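Local coordinates for freshwater cyanophage protein (Microcystis phage Mic1, PDB 6L2W), which adopts a novel fold and probably serves as a structural protein of the phage, seen here as a two-fold symmetric pair of chains, at the interface of chains A and B. Coordinates in Å, arbitrary orientation; residue numbers count along the deposited sequence, not the author numbering. Chains: chain A/B, freshwater cyanophage protein.

The interface of chains A and B. Residues chain A 9-11, 18, 81; chain B 77-79, 81.
A:His9, near the end of strand 2-10 of chain A, and A:Phe11 just beyond it meet the loop that leaves strand 75-77 of chain B, in one patch of the two-fold symmetric interface where the contacts are mainly apolar. B:Gly79 CA sits over the centre of one face of the A:Phe11 ring, 3.8 Å from its centroid in a CH-pi contact. A:Phe18 CD1 covers the opposite face toward its rim, while B:Tyr77 CB and the sulfur B:Met81 SD reach the ring edge in plane, the latter 3.9 Å from A:Phe11 CD2. The phenol of B:Tyr77 runs obliquely past two chain A rings: its CD1 side rests 3.8 Å from A:Phe18 CZ, and its outer end lies over the rim of one face of the A:His9 imidazole, the hydroxyl OH 3.4 Å from A:His9 CD2. CG of B:Tyr77 is anti to its carbonyl carbon (chi1 -80°), which turns the ring from the strand end toward A:His9. B:Met81 folds back at chi2 and chi3 (-69° and -58°), bringing the methyl B:Met81 CE 3.4 Å from the backbone oxygen A:Met81 O. That oxygen lies in plane at the imidazole edge, where A:His9 ND1 makes a weak hydrogen bond to A:Met81 O (3.3 Å) that may help steady the ring. Near the two-fold axis the equivalent methionines meet, A:Met81 CB and B:Met81 CB being 3.9 Å apart. Repeated with the chains exchanged, this packing of aromatic rings, the B:Met81 thioether and the loop at B:Gly79 probably helps hold the dimer together, if the deposited pair is the biological one.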
loop_
_atom_site.group_PDB
_atom_site.type_symbol
_atom_site.label_atom_id
_atom_site.label_comp_id
_atom_site.label_asym_id
_atom_site.label_seq_id
_atom_site.Cartn_x
_atom_site.Cartn_y
_atom_site.Cartn_z
ATOM N N HIS A 9 -6.638 5.505 0.444
ATOM C CA HIS A 9 -6.957 4.675 1.596
ATOM C C HIS A 9 -6.875 5.574 2.834
ATOM O O HIS A 9 -5.932 6.331 2.988
ATOM C CB HIS A 9 -6.053 3.431 1.661
ATOM C CG HIS A 9 -4.691 3.638 1.088
ATOM N ND1 HIS A 9 -3.838 4.629 1.554
ATOM C CD2 HIS A 9 -4.035 3.002 0.091
ATOM C CE1 HIS A 9 -2.718 4.600 0.857
ATOM N NE2 HIS A 9 -2.813 3.609 -0.047
ATOM N N SER A 10 -7.874 5.488 3.701
ATOM C CA SER A 10 -8.180 6.575 4.612
ATOM C C SER A 10 -9.154 6.084 5.694
ATOM O O SER A 10 -10.031 5.269 5.413
ATOM C CB SER A 10 -8.754 7.726 3.818
ATOM O OG SER A 10 -8.618 8.927 4.531
ATOM N N PHE A 11 -9.010 6.581 6.924
ATOM C CA PHE A 11 -9.962 6.250 7.985
ATOM C C PHE A 11 -10.831 7.457 8.373
ATOM O O PHE A 11 -12.014 7.281 8.688
ATOM C CB PHE A 11 -9.215 5.669 9.183
ATOM C CG PHE A 11 -8.997 4.189 9.066
ATOM C CD1 PHE A 11 -9.935 3.301 9.563
ATOM C CD2 PHE A 11 -7.879 3.690 8.423
ATOM C CE1 PHE A 11 -9.735 1.934 9.464
ATOM C CE2 PHE A 11 -7.681 2.322 8.319
ATOM C CZ PHE A 11 -8.614 1.445 8.829
ATOM N N PHE A 18 -13.181 3.104 7.532
ATOM C CA PHE A 18 -12.199 2.933 6.458
ATOM C C PHE A 18 -12.843 3.022 5.068
ATOM O O PHE A 18 -13.875 2.422 4.797
ATOM C CB PHE A 18 -11.510 1.574 6.603
ATOM C CG PHE A 18 -10.527 1.230 5.510
ATOM C CD1 PHE A 18 -9.315 1.896 5.403
ATOM C CD2 PHE A 18 -10.811 0.230 4.593
ATOM C CE1 PHE A 18 -8.415 1.576 4.399
ATOM C CE2 PHE A 18 -9.911 -0.091 3.592
ATOM C CZ PHE A 18 -8.717 0.584 3.494
ATOM N N MET A 81 -0.295 9.660 4.259
ATOM C CA MET A 81 -0.600 8.244 3.929
ATOM C C MET A 81 -1.999 8.072 3.323
ATOM O O MET A 81 -2.484 6.973 3.358
ATOM C CB MET A 81 -0.419 7.337 5.146
ATOM C CG MET A 81 0.995 7.337 5.687
ATOM S SD MET A 81 2.202 6.387 4.793
ATOM C CE MET A 81 1.179 5.024 4.302
ATOM N N TYR B 77 -5.701 -2.207 6.415
ATOM C CA TYR B 77 -4.913 -1.127 6.952
ATOM C C TYR B 77 -5.171 -0.939 8.451
ATOM O O TYR B 77 -6.264 -1.198 8.949
ATOM C CB TYR B 77 -5.215 0.151 6.169
ATOM C CG TYR B 77 -4.478 0.215 4.856
ATOM C CD1 TYR B 77 -5.027 -0.301 3.695
ATOM C CD2 TYR B 77 -3.203 0.740 4.792
ATOM C CE1 TYR B 77 -4.341 -0.265 2.492
ATOM C CE2 TYR B 77 -2.509 0.798 3.592
ATOM C CZ TYR B 77 -3.074 0.279 2.443
ATOM O OH TYR B 77 -2.372 0.338 1.273
ATOM N N SER B 78 -4.171 -0.451 9.132
ATOM C CA SER B 78 -4.341 -0.104 10.554
ATOM C C SER B 78 -5.040 1.252 10.627
ATOM O O SER B 78 -4.966 2.002 9.665
ATOM C CB SER B 78 -3.036 -0.107 11.275
ATOM O OG SER B 78 -2.183 0.900 10.799
ATOM N N GLY B 79 -5.687 1.560 11.721
ATOM C CA GLY B 79 -6.390 2.845 11.855
ATOM C C GLY B 79 -5.464 4.038 11.764
ATOM O O GLY B 79 -5.890 5.031 11.210
ATOM N N MET B 81 -2.757 4.116 9.999
ATOM C CA MET B 81 -2.172 3.946 8.646
ATOM C C MET B 81 -0.682 3.617 8.709
ATOM O O MET B 81 -0.059 3.696 7.692
ATOM C CB MET B 81 -2.437 5.140 7.730
ATOM C CG MET B 81 -3.893 5.317 7.410
ATOM S SD MET B 81 -4.599 4.056 6.376
ATOM C CE MET B 81 -3.557 4.188 4.942
#